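Local coordinates for protein L-amino acid deaminase (Proteus vulgaris, PDB 5HXW) that probably catalyses the oxidative deamination of L-amino acids, working as a membrane-bound flavoprotein with flavin-adenine dinucleotide as its cofactor, at residues A53-E58 against Y196-V202; T115-Q119 against R286-D290; T295-V299 against E366-S370; L413-T417 against T433-L437. All coordinates share one frame; numbering follows the deposited sequence.

Interaction 1 of 4, residues A53-E58 against Y196-V202; sequences AINLVE and YAKKMGV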
loop_
_atom_site.group_PDB
_atom_site.type_symbol
_atom_site.label_atom_id
_atom_site.label_comp_id
_atom_site.label_asym_id
_atom_site.label_seq_id
_atom_site.Cartn_x
_atom_site.Cartn_y
_atom_site.Cartn_z
ATOM N N ALA A 53 7.955 9.918 -8.360
ATOM C CA ALA A 53 8.981 10.960 -8.396
ATOM C C ALA A 53 10.286 10.461 -9.025
ATOM O O ALA A 53 10.859 11.138 -9.887
ATOM C CB ALA A 53 9.236 11.496 -6.998
ATOM N N ILE A 54 10.728 9.275 -8.600
ATOM C CA ILE A 54 11.965 8.652 -9.080
ATOM C C ILE A 54 11.870 8.387 -10.587
ATOM O O ILE A 54 12.762 8.782 -11.351
ATOM C CB ILE A 54 12.304 7.374 -8.262
ATOM C CG1 ILE A 54 12.758 7.764 -6.846
ATOM C CG2 ILE A 54 13.378 6.528 -8.947
ATOM C CD1 ILE A 54 12.551 6.693 -5.791
ATOM N N ASN A 55 10.769 7.754 -10.996
ATOM C CA ASN A 55 10.489 7.444 -12.397
ATOM C C ASN A 55 10.504 8.677 -13.312
ATOM O O ASN A 55 11.001 8.617 -14.449
ATOM C CB ASN A 55 9.155 6.710 -12.505
ATOM C CG ASN A 55 9.009 5.960 -13.810
ATOM O OD1 ASN A 55 8.639 6.534 -14.838
ATOM N ND2 ASN A 55 9.299 4.667 -13.778
ATOM N N LEU A 56 9.975 9.788 -12.798
ATOM C CA LEU A 56 9.938 11.059 -13.521
ATOM C C LEU A 56 11.326 11.687 -13.701
ATOM O O LEU A 56 11.636 12.202 -14.780
ATOM C CB LEU A 56 8.964 12.039 -12.849
ATOM C CG LEU A 56 7.458 11.744 -12.945
ATOM C CD1 LEU A 56 6.688 12.533 -11.894
ATOM C CD2 LEU A 56 6.894 12.008 -14.335
ATOM N N VAL A 57 12.146 11.628 -12.646
ATOM C CA VAL A 57 13.538 12.114 -12.660
ATOM C C VAL A 57 14.385 11.359 -13.696
ATOM O O VAL A 57 15.157 11.977 -14.439
ATOM C CB VAL A 57 14.173 12.088 -11.238
ATOM C CG1 VAL A 57 15.683 12.281 -11.275
ATOM C CG2 VAL A 57 13.551 13.164 -10.363
ATOM N N GLU A 58 14.206 10.036 -13.750
ATOM C CA GLU A 58 14.839 9.171 -14.759
ATOM C C GLU A 58 14.500 9.563 -16.203
ATOM O O GLU A 58 15.313 9.364 -17.107
ATOM C CB GLU A 58 14.472 7.707 -14.510
ATOM C CG GLU A 58 15.391 6.995 -13.528
ATOM C CD GLU A 58 14.715 5.863 -12.766
ATOM O OE1 GLU A 58 13.541 5.532 -13.052
ATOM O OE2 GLU A 58 15.366 5.300 -11.860
ATOM N N TYR A 196 17.009 7.704 -1.348
ATOM C CA TYR A 196 17.414 7.457 -2.731
ATOM C C TYR A 196 16.797 8.477 -3.700
ATOM O O TYR A 196 17.467 8.925 -4.634
ATOM C CB TYR A 196 17.075 6.015 -3.135
ATOM C CG TYR A 196 17.296 5.694 -4.596
ATOM C CD1 TYR A 196 18.592 5.553 -5.121
ATOM C CD2 TYR A 196 16.207 5.523 -5.459
ATOM C CE1 TYR A 196 18.790 5.259 -6.466
ATOM C CE2 TYR A 196 16.395 5.227 -6.806
ATOM C CZ TYR A 196 17.683 5.096 -7.301
ATOM O OH TYR A 196 17.857 4.804 -8.630
ATOM N N ALA A 197 15.534 8.836 -3.469
ATOM C CA ALA A 197 14.868 9.899 -4.226
ATOM C C ALA A 197 15.595 11.235 -4.048
ATOM O O ALA A 197 15.946 11.883 -5.036
ATOM C CB ALA A 197 13.404 10.017 -3.825
ATOM N N LYS A 198 15.841 11.615 -2.792
ATOM C CA LYS A 198 16.574 12.837 -2.441
ATOM C C LYS A 198 17.970 12.931 -3.079
ATOM O O LYS A 198 18.372 14.006 -3.540
ATOM C CB LYS A 198 16.675 12.980 -0.921
ATOM C CG LYS A 198 15.377 13.402 -0.242
ATOM C CD LYS A 198 15.518 13.425 1.272
ATOM C CE LYS A 198 16.281 14.649 1.761
ATOM N NZ LYS A 198 16.878 14.414 3.105
ATOM N N LYS A 199 18.687 11.805 -3.115
ATOM C CA LYS A 199 20.001 11.713 -3.767
ATOM C C LYS A 199 19.943 11.934 -5.287
ATOM O O LYS A 199 20.935 12.361 -5.890
ATOM C CB LYS A 199 20.686 10.378 -3.447
ATOM C CG LYS A 199 21.313 10.313 -2.059
ATOM C CD LYS A 199 22.358 9.207 -1.941
ATOM C CE LYS A 199 21.759 7.861 -1.544
ATOM N NZ LYS A 199 21.332 7.804 -0.115
ATOM N N MET A 200 18.784 11.644 -5.886
ATOM C CA MET A 200 18.530 11.880 -7.317
ATOM C C MET A 200 18.143 13.322 -7.648
ATOM O O MET A 200 18.098 13.701 -8.823
ATOM C CB MET A 200 17.440 10.942 -7.836
ATOM C CG MET A 200 17.904 9.528 -8.119
ATOM S SD MET A 200 16.489 8.499 -8.540
ATOM C CE MET A 200 16.399 8.745 -10.312
ATOM N N GLY A 201 17.853 14.113 -6.616
ATOM C CA GLY A 201 17.456 15.508 -6.790
ATOM C C GLY A 201 15.978 15.768 -6.572
ATOM O O GLY A 201 15.493 16.866 -6.865
ATOM N N VAL A 202 15.264 14.757 -6.067
ATOM C CA VAL A 202 13.867 14.904 -5.647
ATOM C C VAL A 202 13.848 15.753 -4.380
ATOM O O VAL A 202 14.546 15.449 -3.404
ATOM C CB VAL A 202 13.173 13.539 -5.382
ATOM C CG1 VAL A 202 11.789 13.721 -4.765
ATOM C CG2 VAL A 202 13.086 12.699 -6.650
#

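Interaction 2 of 4, residues T115-Q119 against R286-D290; sequences TYRTQ and REQAD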
loop_
_atom_site.group_PDB
_atom_site.type_symbol
_atom_site.label_atom_id
_atom_site.label_comp_id
_atom_site.label_asym_id
_atom_site.label_seq_id
_atom_site.Cartn_x
_atom_site.Cartn_y
_atom_site.Cartn_z
ATOM N N THR A 115 15.727 -3.669 2.760
ATOM C CA THR A 115 15.230 -4.876 3.473
ATOM C C THR A 115 14.314 -5.781 2.638
ATOM O O THR A 115 13.667 -6.686 3.181
ATOM C CB THR A 115 14.602 -4.621 4.880
ATOM O OG1 THR A 115 13.331 -3.972 4.747
ATOM C CG2 THR A 115 15.535 -3.818 5.791
ATOM N N TYR A 116 14.279 -5.554 1.323
ATOM C CA TYR A 116 13.601 -6.479 0.423
ATOM C C TYR A 116 14.342 -7.811 0.346
ATOM O O TYR A 116 15.551 -7.857 0.079
ATOM C CB TYR A 116 13.371 -5.907 -0.981
ATOM C CG TYR A 116 12.460 -6.791 -1.820
ATOM C CD1 TYR A 116 11.068 -6.728 -1.674
ATOM C CD2 TYR A 116 12.989 -7.715 -2.739
ATOM C CE1 TYR A 116 10.228 -7.547 -2.420
ATOM C CE2 TYR A 116 12.157 -8.533 -3.501
ATOM C CZ TYR A 116 10.778 -8.447 -3.335
ATOM O OH TYR A 116 9.944 -9.244 -4.083
ATOM N N ARG A 117 13.592 -8.881 0.602
ATOM C CA ARG A 117 14.100 -10.248 0.540
ATOM C C ARG A 117 13.176 -11.111 -0.301
ATOM O O ARG A 117 11.955 -10.934 -0.273
ATOM C CB ARG A 117 14.229 -10.859 1.946
ATOM C CG ARG A 117 15.152 -10.128 2.919
ATOM C CD ARG A 117 16.629 -10.304 2.584
ATOM N NE ARG A 117 17.494 -9.566 3.510
ATOM C CZ ARG A 117 17.819 -8.275 3.401
ATOM N NH1 ARG A 117 17.353 -7.530 2.401
ATOM N NH2 ARG A 117 18.614 -7.722 4.306
ATOM N N THR A 118 13.768 -12.033 -1.055
ATOM C CA THR A 118 13.022 -13.083 -1.732
ATOM C C THR A 118 12.870 -14.207 -0.700
ATOM O O THR A 118 13.843 -14.887 -0.358
ATOM C CB THR A 118 13.732 -13.524 -3.032
ATOM O OG1 THR A 118 13.910 -12.382 -3.885
ATOM C CG2 THR A 118 12.920 -14.575 -3.776
ATOM N N GLN A 119 11.646 -14.377 -0.202
ATOM C CA GLN A 119 11.402 -15.104 1.049
ATOM C C GLN A 119 10.708 -16.464 0.919
ATOM O O GLN A 119 11.101 -17.421 1.590
ATOM C CB GLN A 119 10.616 -14.212 2.015
ATOM C CG GLN A 119 10.651 -14.668 3.466
ATOM C CD GLN A 119 9.777 -13.829 4.380
ATOM O OE1 GLN A 119 8.732 -13.312 3.976
ATOM N NE2 GLN A 119 10.199 -13.699 5.629
ATOM N N ARG A 286 5.248 -13.222 9.191
ATOM C CA ARG A 286 6.306 -12.960 8.226
ATOM C C ARG A 286 7.579 -12.563 8.961
ATOM O O ARG A 286 7.558 -11.666 9.814
ATOM C CB ARG A 286 5.877 -11.855 7.252
ATOM C CG ARG A 286 6.923 -11.505 6.203
ATOM C CD ARG A 286 6.631 -10.198 5.488
ATOM N NE ARG A 286 6.543 -9.030 6.375
ATOM C CZ ARG A 286 7.578 -8.350 6.874
ATOM N NH1 ARG A 286 8.835 -8.703 6.613
ATOM N NH2 ARG A 286 7.350 -7.304 7.658
ATOM N N GLU A 287 8.678 -13.237 8.624
ATOM C CA GLU A 287 9.992 -12.926 9.179
ATOM C C GLU A 287 10.593 -11.694 8.505
ATOM O O GLU A 287 10.643 -11.602 7.272
ATOM C CB GLU A 287 10.937 -14.120 9.037
ATOM C CG GLU A 287 12.210 -14.004 9.868
ATOM C CD GLU A 287 13.263 -15.029 9.502
ATOM O OE1 GLU A 287 13.237 -15.556 8.367
ATOM O OE2 GLU A 287 14.130 -15.304 10.356
ATOM N N GLN A 288 11.053 -10.758 9.329
ATOM C CA GLN A 288 11.704 -9.537 8.853
ATOM C C GLN A 288 13.185 -9.803 8.550
ATOM O O GLN A 288 13.674 -10.917 8.765
ATOM C CB GLN A 288 11.525 -8.400 9.868
ATOM C CG GLN A 288 10.071 -8.120 10.227
ATOM C CD GLN A 288 9.795 -6.659 10.523
ATOM O OE1 GLN A 288 9.159 -5.971 9.727
ATOM N NE2 GLN A 288 10.266 -6.178 11.670
ATOM N N ALA A 289 13.887 -8.785 8.048
ATOM C CA ALA A 289 15.307 -8.907 7.690
ATOM C C ALA A 289 16.240 -9.065 8.899
ATOM O O ALA A 289 17.347 -9.596 8.763
ATOM C CB ALA A 289 15.744 -7.730 6.828
ATOM N N ASP A 290 15.781 -8.615 10.067
ATOM C CA ASP A 290 16.577 -8.635 11.299
ATOM C C ASP A 290 16.287 -9.830 12.222
ATOM O O ASP A 290 16.883 -9.946 13.298
ATOM C CB ASP A 290 16.411 -7.308 12.058
ATOM C CG ASP A 290 14.993 -7.088 12.578
ATOM O OD1 ASP A 290 14.044 -7.750 12.101
ATOM O OD2 ASP A 290 14.828 -6.232 13.472
#

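Interaction 3 of 4, residues T295-V299 against E366-S370; sequences TSPRV and ELNAS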
loop_
_atom_site.group_PDB
_atom_site.type_symbol
_atom_site.label_atom_id
_atom_site.label_comp_id
_atom_site.label_asym_id
_atom_site.label_seq_id
_atom_site.Cartn_x
_atom_site.Cartn_y
_atom_site.Cartn_z
ATOM N N THR A 295 3.222 -10.007 12.588
ATOM C CA THR A 295 1.995 -10.816 12.646
ATOM C C THR A 295 0.738 -9.941 12.779
ATOM O O THR A 295 0.792 -8.851 13.359
ATOM C CB THR A 295 2.070 -11.926 13.739
ATOM O OG1 THR A 295 0.826 -12.636 13.810
ATOM C CG2 THR A 295 2.421 -11.366 15.118
ATOM N N SER A 296 -0.377 -10.419 12.217
ATOM C CA SER A 296 -1.662 -9.701 12.240
ATOM C C SER A 296 -2.875 -10.632 12.130
ATOM O O SER A 296 -2.742 -11.750 11.615
ATOM C CB SER A 296 -1.722 -8.661 11.116
ATOM O OG SER A 296 -1.767 -9.274 9.838
ATOM N N PRO A 297 -4.062 -10.173 12.608
ATOM C CA PRO A 297 -5.319 -10.882 12.324
ATOM C C PRO A 297 -5.758 -10.677 10.873
ATOM O O PRO A 297 -5.265 -9.762 10.203
ATOM C CB PRO A 297 -6.328 -10.216 13.270
ATOM C CG PRO A 297 -5.516 -9.460 14.267
ATOM C CD PRO A 297 -4.288 -9.040 13.526
ATOM N N ARG A 298 -6.670 -11.523 10.399
ATOM C CA ARG A 298 -7.219 -11.387 9.046
ATOM C C ARG A 298 -8.249 -10.254 8.937
ATOM O O ARG A 298 -8.461 -9.717 7.848
ATOM C CB ARG A 298 -7.806 -12.720 8.537
ATOM C CG ARG A 298 -9.178 -13.091 9.080
ATOM C CD ARG A 298 -9.698 -14.391 8.485
ATOM N NE ARG A 298 -9.434 -15.541 9.354
ATOM C CZ ARG A 298 -10.186 -15.904 10.397
ATOM N NH1 ARG A 298 -9.851 -16.972 11.111
ATOM N NH2 ARG A 298 -11.268 -15.208 10.736
ATOM N N VAL A 299 -8.846 -9.892 10.077
ATOM C CA VAL A 299 -10.014 -9.002 10.157
ATOM C C VAL A 299 -9.727 -7.559 9.713
ATOM O O VAL A 299 -8.876 -6.873 10.290
ATOM C CB VAL A 299 -10.651 -9.044 11.575
ATOM C CG1 VAL A 299 -11.805 -8.059 11.702
ATOM C CG2 VAL A 299 -11.131 -10.452 11.908
ATOM N N GLU A 366 -8.013 -7.786 20.234
ATOM C CA GLU A 366 -7.965 -8.489 18.941
ATOM C C GLU A 366 -6.556 -9.003 18.623
ATOM O O GLU A 366 -6.398 -10.159 18.221
ATOM C CB GLU A 366 -8.478 -7.581 17.812
ATOM C CG GLU A 366 -8.576 -8.209 16.423
ATOM C CD GLU A 366 -9.755 -9.157 16.270
ATOM O OE1 GLU A 366 -10.916 -8.724 16.456
ATOM O OE2 GLU A 366 -9.517 -10.341 15.950
ATOM N N LEU A 367 -5.555 -8.139 18.816
ATOM C CA LEU A 367 -4.141 -8.478 18.616
ATOM C C LEU A 367 -3.622 -9.519 19.607
ATOM O O LEU A 367 -2.741 -10.313 19.266
ATOM C CB LEU A 367 -3.261 -7.223 18.682
ATOM C CG LEU A 367 -3.246 -6.246 17.500
ATOM C CD1 LEU A 367 -2.561 -4.950 17.902
ATOM C CD2 LEU A 367 -2.585 -6.831 16.256
ATOM N N ASN A 368 -4.168 -9.507 20.823
ATOM C CA ASN A 368 -3.786 -10.460 21.865
ATOM C C ASN A 368 -4.281 -11.887 21.601
ATOM O O ASN A 368 -3.503 -12.838 21.697
ATOM C CB ASN A 368 -4.233 -9.971 23.248
ATOM C CG ASN A 368 -3.687 -10.828 24.375
ATOM O OD1 ASN A 368 -4.438 -11.532 25.052
ATOM N ND2 ASN A 368 -2.370 -10.784 24.573
ATOM N N ALA A 369 -5.565 -12.022 21.264
ATOM C CA ALA A 369 -6.168 -13.315 20.920
ATOM C C ALA A 369 -5.502 -13.950 19.696
ATOM O O ALA A 369 -5.301 -15.166 19.656
ATOM C CB ALA A 369 -7.667 -13.163 20.700
ATOM N N SER A 370 -5.156 -13.112 18.717
ATOM C CA SER A 370 -4.452 -13.519 17.501
ATOM C C SER A 370 -3.049 -14.067 17.807
ATOM O O SER A 370 -2.635 -15.087 17.241
ATOM C CB SER A 370 -4.361 -12.334 16.538
ATOM O OG SER A 370 -4.052 -12.756 15.227
#

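Interaction 4 of 4, residues L413-T417 against T433-L437; sequences LVINT and TADLL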
loop_
_atom_site.group_PDB
_atom_site.type_symbol
_atom_site.label_atom_id
_atom_site.label_comp_id
_atom_site.label_asym_id
_atom_site.label_seq_id
_atom_site.Cartn_x
_atom_site.Cartn_y
_atom_site.Cartn_z
ATOM N N LEU A 413 -2.993 16.495 -14.727
ATOM C CA LEU A 413 -3.211 15.895 -13.409
ATOM C C LEU A 413 -3.404 14.388 -13.539
ATOM O O LEU A 413 -4.265 13.924 -14.293
ATOM C CB LEU A 413 -4.427 16.526 -12.709
ATOM C CG LEU A 413 -4.607 16.457 -11.181
ATOM C CD1 LEU A 413 -5.709 17.417 -10.765
ATOM C CD2 LEU A 413 -4.925 15.069 -10.644
ATOM N N VAL A 414 -2.594 13.638 -12.799
ATOM C CA VAL A 414 -2.753 12.185 -12.682
ATOM C C VAL A 414 -2.872 11.775 -11.219
ATOM O O VAL A 414 -2.359 12.460 -10.329
ATOM C CB VAL A 414 -1.621 11.387 -13.382
ATOM C CG1 VAL A 414 -1.794 11.426 -14.896
ATOM C CG2 VAL A 414 -0.238 11.881 -12.964
ATOM N N ILE A 415 -3.558 10.660 -10.986
ATOM C CA ILE A 415 -3.796 10.152 -9.639
ATOM C C ILE A 415 -3.276 8.714 -9.484
ATOM O O ILE A 415 -3.572 7.843 -10.303
ATOM C CB ILE A 415 -5.284 10.335 -9.210
ATOM C CG1 ILE A 415 -5.498 9.915 -7.749
ATOM C CG2 ILE A 415 -6.253 9.637 -10.169
ATOM C CD1 ILE A 415 -6.697 10.557 -7.077
ATOM N N ASN A 416 -2.469 8.499 -8.448
ATOM C CA ASN A 416 -1.920 7.186 -8.111
ATOM C C ASN A 416 -2.241 6.865 -6.650
ATOM O O ASN A 416 -1.549 7.332 -5.735
ATOM C CB ASN A 416 -0.403 7.164 -8.370
ATOM C CG ASN A 416 0.213 5.775 -8.227
ATOM O OD1 ASN A 416 -0.482 4.758 -8.113
ATOM N ND2 ASN A 416 1.542 5.729 -8.243
ATOM N N THR A 417 -3.293 6.071 -6.439
ATOM C CA THR A 417 -3.841 5.852 -5.095
ATOM C C THR A 417 -4.806 4.649 -5.015
ATOM O O THR A 417 -4.915 3.870 -5.972
ATOM C CB THR A 417 -4.505 7.157 -4.567
ATOM O OG1 THR A 417 -4.506 7.172 -3.134
ATOM C CG2 THR A 417 -5.934 7.346 -5.119
ATOM N N THR A 433 1.942 5.611 -13.938
ATOM C CA THR A 433 1.513 6.979 -13.588
ATOM C C THR A 433 2.237 8.018 -14.456
ATOM O O THR A 433 1.606 8.934 -14.995
ATOM C CB THR A 433 1.727 7.280 -12.082
ATOM O OG1 THR A 433 1.116 6.252 -11.297
ATOM C CG2 THR A 433 1.116 8.612 -11.681
ATOM N N ALA A 434 3.554 7.852 -14.589
ATOM C CA ALA A 434 4.395 8.718 -15.416
ATOM C C ALA A 434 4.038 8.634 -16.901
ATOM O O ALA A 434 4.082 9.648 -17.602
ATOM C CB ALA A 434 5.864 8.392 -15.200
ATOM N N ASP A 435 3.683 7.431 -17.361
ATOM C CA ASP A 435 3.247 7.188 -18.746
ATOM C C ASP A 435 1.968 7.945 -19.105
ATOM O O ASP A 435 1.858 8.499 -20.203
ATOM C CB ASP A 435 3.042 5.688 -19.003
ATOM C CG ASP A 435 4.350 4.927 -19.210
ATOM O OD1 ASP A 435 5.401 5.543 -19.495
ATOM O OD2 ASP A 435 4.318 3.687 -19.095
ATOM N N LEU A 436 1.015 7.957 -18.170
ATOM C CA LEU A 436 -0.256 8.662 -18.334
ATOM C C LEU A 436 -0.087 10.181 -18.301
ATOM O O LEU A 436 -0.760 10.898 -19.052
ATOM C CB LEU A 436 -1.268 8.209 -17.274
ATOM C CG LEU A 436 -1.834 6.785 -17.364
ATOM C CD1 LEU A 436 -2.350 6.345 -16.003
ATOM C CD2 LEU A 436 -2.922 6.656 -18.424
ATOM N N LEU A 437 0.814 10.653 -17.438
ATOM C CA LEU A 437 1.135 12.078 -17.297
ATOM C C LEU A 437 1.797 12.686 -18.544
ATOM O O LEU A 437 1.499 13.826 -18.914
ATOM C CB LEU A 437 2.015 12.309 -16.053
ATOM C CG LEU A 437 2.514 13.717 -15.686
ATOM C CD1 LEU A 437 1.383 14.655 -15.284
ATOM C CD2 LEU A 437 3.550 13.641 -14.579
#

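Interaction 1 of 4, residues A53-E58 against Y196-V202
With chi1 at -71°, I54 sets CG1 beside its backbone N and CG2 beside its carbonyl carbon, and the two branches serve three residues of 196-202. CG1 lies against the methyl of A197, 3.8 Å from its CB. CD1 goes on to the rim of the Y196 ring, near the ring plane and 3.9 Å from Y196 CD2, while CG2 rests on the sulfur of M200 with 3.7 Å to SD. A bend at chi3 (89°) then turns the M200 methyl back across the other helix: CE sits 3.7 Å from V57 CG1 and 3.8 Å from E58 CG. E58 OE2 forms a salt bridge with K109 NZ, and the helix of K109 also packs on Y196. Past the turn, V57 CG2 meets V202 CG2 at 3.8 Å, and A53 CB lies 4.0 Å from that same V202 methyl.

V202 can reach back because helix 189-199 finishes in a Schellman motif: G201 takes a positive phi (105°), V202 N bonds A197 O and G201 N bonds K198 O. M200 N is a second donor to A197 O, from the opposite face of its plane. Both A53 and V202 also lean on V63 of the neighbouring strand. A helix following the glycine-rich turn, packed beside the helix that feeds the edge strand 203-205, is characteristic of the Rossmann-type FAD-binding fold.

Interaction 2 of 4, residues T115-Q119 against R286-D290
T115 touches A289 first, its CB 3.8 Å from A289 CB, while its hydroxyl is taken by the backbone N of D185. Next comes R117, whose chain bends at chi2 (-73°) and lays the guanidinium over the same methyl: A289 CB stands 3.7 Å above the plane, offset toward the rim. Two bonds fix that group. NH1 donates to Y116 O at 3.0 Å, the acceptor lying in the guanidinium plane although the donor comes from above the carbonyl plane, and NH2 forms a salt bridge with D113. Here strand 117-123 enters the large mixed sheet, R117 and Q119 pairing with S183 and S181, while 286-290 leaves strand 283-287 and meets 115-119 directly through side chains. Q119 spans the distance with an extended chain. Its NE2 reaches E287 O at 2.7 Å, a weak hydrogen bond with an angle of only 117° at the hydrogen, and its OE1 lies 3.4 Å from R286 CG. The amide and the R286 guanidinium are turned 46° apart. That guanidinium belongs to a buried polar cluster: NH2 donates to Q288 OE1 at 3.1 Å and also to the carbonyl of the FAD-binding residue Y80, and NH1 makes a salt bridge with D185 and a hydrogen bond with S183.

Interaction 3 of 4, residues T295-V299 against E366-S370
A proline at the irregular stretch of strand 293-303, in the large mixed sheet, packs here on the face of helix 364-377, close to the flavin site: the nearby S296 side chain lies about 7 Å from the bound FAD. P297 carries the contact. Its pyrrolidine ring lies over E366, L367 and S370, residues spaced to face the same side of the helix over one turn. CG of the proline sits 3.9 Å from E366 CG, and its CD is 3.9 Å from L367 CD2, with the leucine side chain crossing the ring at about a right angle. E366 first runs out with CG anti to the backbone N (chi1 -176°) and then bends at chi2 (75°), which folds the carboxylate round toward P297 and V299: OE2 comes to 4.2 Å from P297 CB and 4.4 Å from V299 CG2, loose contacts both.

Just before the proline the backbone is tied into the sheet. T295 pairs with Q264 of strand 257-266, and the side chain of Q264 also bonds L367 O, so one glutamine joins helix and strand. The side chain of S296, whose CB points away from the helix, touches Y80, a residue that binds FAD. Beside the proline, S370 OG lies 3.7 Å from P297 N, a nitrogen without a hydrogen to give, and 3.7 Å from P297 CG.

Interaction 4 of 4, residues L413-T417 against T433-L437
This is a buried helix-on-sheet contact: strand 413-417, an inner strand of the six-stranded nucleotide-binding sheet, is packed by the C-terminal half of helix 422-438. The two short axes come within 8.4 Å and run nearly antiparallel, at 165°. V414 is the centre of it. Its chi1 of -74° places CG2 between the backbone N and the carbonyl carbon and CG1 beside the N, and both methyls touch the helix. CG1 rests against the helix backbone, 3.7 Å from L437 N, and is 4.0 Å from L436 CB. CG2 divides its contacts between T433 CG2, at 3.8 Å, and L437 CB, also at 3.8 Å, with the leucine side chain crossing the valine at about a right angle.

Strand and helix follow each other as a strand-turn-helix unit of the Rossmann-type fold, and the turn and the first residues of the helix bring T419, G422 and T424 to the FAD. One turn of helix back from L437, chi1 of -52° puts T433 OG1 beside the backbone N and leaves CG2 anti to that N, 3.9 Å from N416 CB. The hydroxyl stays close to the amide, with 3.1 Å between T433 OG1 and N416 ND2, but at an angle too poor for a hydrogen bond. Each has a partner elsewhere: T433 OG1 bonds S429 O within its own helix, and N416 ND2 bonds T52 OG1 on helix 47-58. That helix also sets L48, an FAD-binding residue, against N416.

Overall arrangement
Interactions 1 and 4 belong to the nucleotide-binding part of the fold, with centres about 16 Å apart, and they touch where N55 and L56 of helix 47-58 meet A434 and L437 of helix 422-438. Interactions 2 and 3 reach the large mixed sheet through neighbouring strands 283-287 and 293-303, their centres about 21 Å apart. Interaction 3 lies across the chain's centre from the first pair: its centre is about 37 Å from that of interaction 1 and about 35 Å from that of interaction 4. Along the sequence interactions 1 and 2 interleave, with 3 and then 4 following, so the chain passes repeatedly between the two parts. Residues from both line the FAD site, L48 and T419 from one, Y80 and Q82 from the other.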